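Local coordinates for tryptophan halogenase superfamily (Brevundimonas sp. BAL3, PDB 6FRL), which is a flavin-dependent halogenase that prefers bromination over chlorination, probably acting on electron-rich aromatic substrates, at residues Q109-K112 / H118-L121; I114-Y119 / A133-G138; E425-L430 / Q436-R441. All blocks are in the same frame, centred on the assembly; numbering follows the deposited sequence.

Contact 1 of 3, residues Q109-K112 / H118-L121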
# COMPACT_ATOMS: atom_id res chain seq x y z
N GLN B 109 -13.01 -17.46 -1.71
CA GLN B 109 -13.73 -16.23 -2.06
C GLN B 109 -14.03 -15.45 -0.78
O GLN B 109 -14.70 -15.97 0.11
CB GLN B 109 -15.05 -16.61 -2.75
CG GLN B 109 -15.96 -15.46 -3.20
CD GLN B 109 -15.37 -14.63 -4.35
OE1 GLN B 109 -15.48 -15.01 -5.54
NE2 GLN B 109 -14.71 -13.52 -4.00
N ASP B 110 -13.50 -14.23 -0.70
CA ASP B 110 -13.83 -13.29 0.38
C ASP B 110 -15.31 -12.92 0.30
O ASP B 110 -15.88 -12.81 -0.79
CB ASP B 110 -12.95 -12.03 0.32
CG ASP B 110 -11.48 -12.30 0.76
OD1 ASP B 110 -11.12 -13.48 0.98
OD2 ASP B 110 -10.69 -11.31 0.89
N VAL B 111 -15.93 -12.75 1.47
CA VAL B 111 -17.37 -12.51 1.59
C VAL B 111 -17.61 -11.36 2.56
O VAL B 111 -17.03 -11.32 3.65
CB VAL B 111 -18.11 -13.77 2.07
CG1 VAL B 111 -19.56 -13.48 2.39
CG2 VAL B 111 -17.97 -14.86 1.01
N LYS B 112 -18.45 -10.41 2.15
CA LYS B 112 -18.84 -9.27 2.99
C LYS B 112 -17.65 -8.51 3.57
O LYS B 112 -17.73 -7.99 4.69
CB LYS B 112 -19.81 -9.75 4.09
CG LYS B 112 -21.14 -10.25 3.52
CD LYS B 112 -22.07 -10.81 4.58
CE LYS B 112 -23.40 -11.20 3.96
NZ LYS B 112 -24.22 -12.03 4.89
N HIS B 118 -11.25 -17.06 7.54
CA HIS B 118 -12.10 -17.04 8.75
C HIS B 118 -13.28 -18.02 8.65
O HIS B 118 -13.51 -18.79 9.56
CB HIS B 118 -12.63 -15.62 9.05
CG HIS B 118 -11.54 -14.63 9.34
ND1 HIS B 118 -10.67 -14.79 10.40
CD2 HIS B 118 -11.17 -13.50 8.71
CE1 HIS B 118 -9.83 -13.78 10.43
NE2 HIS B 118 -10.10 -12.99 9.40
N TYR B 119 -13.98 -18.00 7.53
CA TYR B 119 -15.04 -18.96 7.29
C TYR B 119 -14.47 -20.41 7.28
O TYR B 119 -15.04 -21.32 7.91
CB TYR B 119 -15.75 -18.65 5.97
CG TYR B 119 -16.45 -17.32 5.94
CD1 TYR B 119 -17.75 -17.16 6.42
CD2 TYR B 119 -15.82 -16.20 5.39
CE1 TYR B 119 -18.39 -15.91 6.38
CE2 TYR B 119 -16.44 -14.94 5.33
CZ TYR B 119 -17.73 -14.80 5.82
OH TYR B 119 -18.31 -13.55 5.76
N TRP B 120 -13.32 -20.61 6.62
CA TRP B 120 -12.64 -21.91 6.62
C TRP B 120 -12.29 -22.36 8.04
O TRP B 120 -12.44 -23.54 8.38
CB TRP B 120 -11.37 -21.87 5.77
CG TRP B 120 -10.66 -23.18 5.71
CD1 TRP B 120 -10.98 -24.27 4.95
CD2 TRP B 120 -9.51 -23.56 6.48
NE1 TRP B 120 -10.09 -25.30 5.18
CE2 TRP B 120 -9.18 -24.89 6.11
CE3 TRP B 120 -8.73 -22.90 7.42
CZ2 TRP B 120 -8.09 -25.58 6.68
CZ3 TRP B 120 -7.65 -23.59 8.00
CH2 TRP B 120 -7.34 -24.91 7.62
N LEU B 121 -11.82 -21.44 8.87
CA LEU B 121 -11.53 -21.80 10.26
C LEU B 121 -12.76 -22.19 11.09
O LEU B 121 -12.70 -23.16 11.84
CB LEU B 121 -10.75 -20.69 10.98
CG LEU B 121 -9.29 -20.61 10.52
CD1 LEU B 121 -8.68 -19.24 10.77
CD2 LEU B 121 -8.50 -21.72 11.20

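Contact 2 of 3, residues I114-Y119 / A133-G138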
# COMPACT_ATOMS: atom_id res chain seq x y z
N ILE B 114 -14.94 -9.87 4.60
CA ILE B 114 -14.27 -10.77 5.51
C ILE B 114 -13.47 -11.77 4.68
O ILE B 114 -13.92 -12.25 3.64
CB ILE B 114 -15.28 -11.46 6.46
CG1 ILE B 114 -15.94 -10.39 7.35
CG2 ILE B 114 -14.60 -12.51 7.34
CD1 ILE B 114 -17.26 -10.82 7.95
N GLY B 115 -12.27 -12.06 5.14
CA GLY B 115 -11.36 -12.92 4.44
C GLY B 115 -11.85 -14.36 4.51
O GLY B 115 -12.30 -14.85 5.56
N PHE B 116 -11.70 -15.05 3.38
CA PHE B 116 -12.10 -16.44 3.30
C PHE B 116 -11.62 -17.32 4.45
O PHE B 116 -12.38 -18.14 4.97
CB PHE B 116 -11.61 -17.05 1.99
CG PHE B 116 -11.92 -18.52 1.88
CD1 PHE B 116 -13.21 -18.94 1.66
CD2 PHE B 116 -10.91 -19.45 1.98
CE1 PHE B 116 -13.49 -20.28 1.57
CE2 PHE B 116 -11.18 -20.79 1.88
CZ PHE B 116 -12.47 -21.21 1.69
N HIS B 117 -10.34 -17.19 4.83
CA HIS B 117 -9.75 -18.06 5.84
C HIS B 117 -10.53 -18.13 7.18
O HIS B 117 -10.50 -19.18 7.84
CB HIS B 117 -8.28 -17.73 6.06
CG HIS B 117 -8.02 -16.39 6.67
ND1 HIS B 117 -7.93 -15.23 5.92
CD2 HIS B 117 -7.76 -16.03 7.95
CE1 HIS B 117 -7.64 -14.22 6.72
NE2 HIS B 117 -7.55 -14.67 7.96
N HIS B 118 -11.25 -17.06 7.54
CA HIS B 118 -12.10 -17.04 8.75
C HIS B 118 -13.28 -18.02 8.65
O HIS B 118 -13.51 -18.79 9.56
CB HIS B 118 -12.63 -15.62 9.05
CG HIS B 118 -11.54 -14.63 9.34
ND1 HIS B 118 -10.67 -14.79 10.40
CD2 HIS B 118 -11.17 -13.50 8.71
CE1 HIS B 118 -9.83 -13.78 10.43
NE2 HIS B 118 -10.10 -12.99 9.40
N TYR B 119 -13.98 -18.00 7.53
CA TYR B 119 -15.04 -18.96 7.29
C TYR B 119 -14.47 -20.41 7.28
O TYR B 119 -15.04 -21.32 7.91
CB TYR B 119 -15.75 -18.65 5.97
CG TYR B 119 -16.45 -17.32 5.94
CD1 TYR B 119 -17.75 -17.16 6.42
CD2 TYR B 119 -15.82 -16.20 5.39
CE1 TYR B 119 -18.39 -15.91 6.38
CE2 TYR B 119 -16.44 -14.94 5.33
CZ TYR B 119 -17.73 -14.80 5.82
OH TYR B 119 -18.31 -13.55 5.76
N ALA B 133 -5.67 -25.60 1.07
CA ALA B 133 -5.25 -25.75 -0.34
C ALA B 133 -6.30 -26.26 -1.34
O ALA B 133 -6.20 -26.01 -2.55
CB ALA B 133 -4.01 -26.64 -0.40
N ALA B 134 -7.32 -26.98 -0.86
CA ALA B 134 -8.42 -27.35 -1.74
C ALA B 134 -9.18 -26.17 -2.27
O ALA B 134 -9.99 -26.34 -3.17
CB ALA B 134 -9.37 -28.29 -1.04
N TYR B 135 -8.96 -24.98 -1.73
CA TYR B 135 -9.65 -23.77 -2.20
C TYR B 135 -8.78 -22.82 -3.01
O TYR B 135 -9.20 -21.70 -3.24
CB TYR B 135 -10.28 -23.02 -1.03
CG TYR B 135 -11.19 -23.88 -0.21
CD1 TYR B 135 -10.69 -24.61 0.86
CD2 TYR B 135 -12.55 -23.96 -0.49
CE1 TYR B 135 -11.51 -25.43 1.61
CE2 TYR B 135 -13.39 -24.77 0.28
CZ TYR B 135 -12.86 -25.49 1.33
OH TYR B 135 -13.66 -26.27 2.10
N SER B 136 -7.60 -23.28 -3.43
CA SER B 136 -6.71 -22.56 -4.37
C SER B 136 -6.55 -23.33 -5.66
O SER B 136 -6.00 -24.44 -5.66
CB SER B 136 -5.31 -22.39 -3.76
OG SER B 136 -4.38 -21.90 -4.73
N LEU B 137 -6.99 -22.73 -6.76
CA LEU B 137 -6.86 -23.34 -8.08
C LEU B 137 -5.40 -23.53 -8.43
O LEU B 137 -5.01 -24.58 -8.95
CB LEU B 137 -7.58 -22.50 -9.12
CG LEU B 137 -7.42 -22.85 -10.60
CD1 LEU B 137 -7.81 -24.30 -10.84
CD2 LEU B 137 -8.27 -21.91 -11.45
N GLY B 138 -4.59 -22.53 -8.11
CA GLY B 138 -3.15 -22.59 -8.39
C GLY B 138 -2.53 -23.83 -7.79
O GLY B 138 -1.85 -24.63 -8.49

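Contact 3 of 3, residues E425-L430 / Q436-R441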
# COMPACT_ATOMS: atom_id res chain seq x y z
N GLU B 425 7.88 -10.88 15.07
CA GLU B 425 7.17 -11.19 16.33
C GLU B 425 5.77 -10.61 16.29
O GLU B 425 4.81 -11.28 16.64
CB GLU B 425 7.92 -10.66 17.57
CG GLU B 425 9.08 -11.54 18.04
CD GLU B 425 9.91 -10.92 19.19
OE1 GLU B 425 9.63 -9.75 19.61
OE2 GLU B 425 10.86 -11.60 19.67
N ARG B 426 5.67 -9.36 15.85
CA ARG B 426 4.38 -8.67 15.77
C ARG B 426 3.41 -9.32 14.79
O ARG B 426 2.22 -9.41 15.09
CB ARG B 426 4.57 -7.21 15.37
CG ARG B 426 5.09 -6.32 16.48
CD ARG B 426 5.33 -4.94 15.92
NE ARG B 426 4.10 -4.42 15.29
CZ ARG B 426 4.02 -3.37 14.47
NH1 ARG B 426 5.12 -2.68 14.12
NH2 ARG B 426 2.83 -3.01 14.00
N LYS B 427 3.93 -9.76 13.63
CA LYS B 427 3.13 -10.48 12.64
C LYS B 427 2.57 -11.76 13.21
O LYS B 427 1.37 -12.00 13.11
CB LYS B 427 3.94 -10.81 11.37
CG LYS B 427 3.92 -9.73 10.31
CD LYS B 427 4.79 -10.08 9.11
CE LYS B 427 4.14 -9.67 7.79
NZ LYS B 427 4.36 -8.26 7.50
N ILE B 428 3.46 -12.58 13.79
CA ILE B 428 3.07 -13.88 14.36
C ILE B 428 2.07 -13.66 15.48
O ILE B 428 1.12 -14.41 15.58
CB ILE B 428 4.29 -14.70 14.83
CG1 ILE B 428 5.13 -15.14 13.63
CG2 ILE B 428 3.89 -15.93 15.62
CD1 ILE B 428 6.45 -15.77 14.04
N ALA B 429 2.26 -12.61 16.28
CA ALA B 429 1.36 -12.33 17.42
C ALA B 429 -0.06 -11.88 16.99
O ALA B 429 -1.04 -12.33 17.57
CB ALA B 429 1.99 -11.31 18.40
N LEU B 430 -0.17 -11.04 15.98
CA LEU B 430 -1.51 -10.63 15.50
C LEU B 430 -2.19 -11.77 14.75
O LEU B 430 -3.41 -11.89 14.80
CB LEU B 430 -1.48 -9.36 14.67
CG LEU B 430 -2.87 -8.81 14.30
CD1 LEU B 430 -3.65 -8.29 15.51
CD2 LEU B 430 -2.76 -7.74 13.21
N GLN B 436 -5.34 -11.84 11.43
CA GLN B 436 -5.12 -10.68 10.59
C GLN B 436 -3.63 -10.43 10.35
O GLN B 436 -2.76 -10.94 11.08
CB GLN B 436 -5.78 -9.44 11.21
CG GLN B 436 -7.29 -9.38 11.03
CD GLN B 436 -7.68 -8.86 9.66
OE1 GLN B 436 -6.93 -9.03 8.70
NE2 GLN B 436 -8.83 -8.16 9.58
N PHE B 437 -3.37 -9.59 9.34
CA PHE B 437 -2.04 -9.44 8.76
C PHE B 437 -1.50 -8.07 9.07
O PHE B 437 -2.16 -7.08 8.79
CB PHE B 437 -2.12 -9.67 7.26
CG PHE B 437 -2.66 -11.03 6.92
CD1 PHE B 437 -1.84 -12.15 6.99
CD2 PHE B 437 -4.01 -11.20 6.59
CE1 PHE B 437 -2.35 -13.40 6.72
CE2 PHE B 437 -4.50 -12.47 6.31
CZ PHE B 437 -3.68 -13.56 6.37
N VAL B 438 -0.32 -8.01 9.68
CA VAL B 438 0.37 -6.74 9.86
C VAL B 438 0.98 -6.41 8.50
O VAL B 438 1.62 -7.26 7.86
CB VAL B 438 1.47 -6.84 10.96
CG1 VAL B 438 2.27 -5.55 11.03
CG2 VAL B 438 0.84 -7.18 12.30
N ARG B 439 0.76 -5.19 8.05
CA ARG B 439 1.23 -4.78 6.74
C ARG B 439 2.24 -3.65 6.90
O ARG B 439 1.93 -2.58 7.44
CB ARG B 439 0.04 -4.38 5.86
CG ARG B 439 -0.76 -5.60 5.38
CD ARG B 439 -1.94 -5.25 4.47
NE ARG B 439 -3.08 -6.16 4.72
CZ ARG B 439 -4.03 -6.50 3.83
NH1 ARG B 439 -4.03 -6.01 2.59
NH2 ARG B 439 -4.99 -7.35 4.20
N TYR B 440 3.46 -3.92 6.47
CA TYR B 440 4.49 -2.91 6.39
C TYR B 440 4.61 -2.44 4.94
O TYR B 440 3.97 -2.99 4.03
CB TYR B 440 5.80 -3.49 6.92
CG TYR B 440 5.76 -4.02 8.36
CD1 TYR B 440 5.55 -3.17 9.45
CD2 TYR B 440 5.93 -5.39 8.63
CE1 TYR B 440 5.52 -3.66 10.76
CE2 TYR B 440 5.93 -5.89 9.94
CZ TYR B 440 5.72 -5.01 11.00
OH TYR B 440 5.69 -5.51 12.29
N ARG B 441 5.41 -1.42 4.72
CA ARG B 441 5.67 -0.93 3.34
C ARG B 441 6.68 -1.90 2.71
O ARG B 441 7.54 -2.50 3.41
CB ARG B 441 6.25 0.50 3.31
CG ARG B 441 5.48 1.54 4.11
CD ARG B 441 6.27 2.84 4.29
NE ARG B 441 7.46 2.73 5.16
CZ ARG B 441 8.60 3.43 5.03
NH1 ARG B 441 8.76 4.33 4.05
NH2 ARG B 441 9.61 3.24 5.88
O HOH W 1 -0.05 -10.91 11.16

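Contact 1 of 3, residues Q109-K112 / H118-L121
The phenol ring of Tyr-119 meets CB of Val-111 obliquely, while Phe-116 O lies at the edge of the ring, in its plane; the valine and tyrosine side chains cross at about a right angle. CB of Val-111 lies 3.8 Å from Tyr-119 CE2, and CG1 of Val-111 sits 3.6 Å from Tyr-119 OH, so Val-111 touches the hydroxyl end of the ring, at CE2, CZ and OH. CG1 stands anti to the backbone N of Val-111 (chi1 172°), which turns this methyl, rather than CG2, to the hydroxyl. The same residue also offers its backbone: Tyr-119 OH donates a weak hydrogen bond, 3.3 Å long, to Val-111 O. A buried phenol is thus tied, if loosely, to the main chain of a partly exposed loop.

Beyond this pair the contact thins out. Lys-112, exposed and poorly ordered, brings no atom closer than its CB, 4.4 Å from Tyr-119 OH. Elsewhere around the tyrosine, Ile-114 and Val-468 add apolar packing. Asp-110 OD1 accepts a hydrogen bond from the backbone N of Phe-116, at the start of the helix. The arrangement is that of a loop folded back on the first turn of the helix it leads into, here helix 116-125 of the tryptophan halogenase fold.

Contact 2 of 3, residues I114-Y119 / A133-G138
The backbones stay well apart, with the CA atoms of Phe-116 and Tyr-135, the nearest across the contact, 9.5 Å from each other, and two aromatic side chains bridge the gap. This is buried aromatic packing between the start of helix 116-125 and the turn leading into helix 137-143 of the tryptophan halogenase fold. In Phe-116, CG anti to the backbone N (chi1 176°) directs the ring at Tyr-135, and CZ and CE2 make the contact. CZ comes over one face of Tyr-135, 3.4 Å above the ring plane and displaced toward the rim on the side of CG and CD2. The planes are inclined at 53° and the centroids lie 5.0 Å apart, an oblique pair, neither stacked nor edge-to-face. Phe-116 CE2 extends the contact down the tyrosine stem, 3.8 Å from Tyr-135 CB.

The hydroxyl of Tyr-135 is hydrogen-bonded to Arg-484 NH1, while its ring also meets that of Trp-120 and packs on Leu-480. Met-483 packs on Phe-116, so helix 473-492 lies against both members of the pair and supplies the polar partner of the tyrosine. Each segment also turns within itself, His-118 N bonding to Gly-115 O and Ser-136 N to Ala-133 O. Ser-136 is the N-cap of helix 137-143: its OG is hydrogen-bonded to the backbone N of Ala-139.

Contact 3 of 3, residues E425-L430 / Q436-R441
Val-438 fills the tight part of the contact, touching three residues of helix 422-434. Its CG2 lies 3.8 Å from Leu-430 CD2, and CB is close to Lys-427 CG. CG1 lies over one face of the Arg-426 guanidinium, 3.9 Å from NH2, and over one face of the Tyr-440 ring, 3.5 Å above its plane and offset toward the rim. Lys-427 bends at chi3 and chi4 to bring NZ back to the loop, where it donates a 2.9 Å hydrogen bond to Val-438 O from above the carbonyl plane, 39° out of it. The same ammonium forms a salt bridge with Glu-443 and a cation-pi contact with Trp-450, which together should favour its charged state. One water fastens the two backbones, donating to Lys-427 O (2.6 Å) and Gln-436 O and accepting from Val-438 N.

At the partly exposed margin the Arg-426 guanidinium stands almost perpendicular to the Tyr-440 ring, planes 89° apart, with NH1 at the ring edge and Tyr-440 OH over one guanidinium face. The phenol is hydrogen-bonded to Thr-423 O, and Arg-426 NH2 makes long, weak ion pairs with Glu-381 and Asp-384 of the second subunit. The loose side is Arg-439, exposed and poorly ordered, its CB pointing away. Here an extended segment doubles back along helix 422-434, beside the second subunit.

Contacts 1 and 2 form one continuous patch, their centres 7 Å apart, and share His-118 and Tyr-119 on helix 116-125. Besides the bond from Asp-110 to the start of that helix, they meet where Trp-120 CD1 packs 3.6 Å from Tyr-135 CE1. Contact 3 comes much later in the chain, its centre about 19 Å from those of the other two. It touches contact 2 through His-117 CE1 and Phe-437 CE2, 3.6 Å apart, while the nearest atoms of contacts 1 and 3 remain about 5 Å apart. A glycerol, probably from the crystallisation liquor, lies about 4 Å from the Tyr-440 side chain in contact 3.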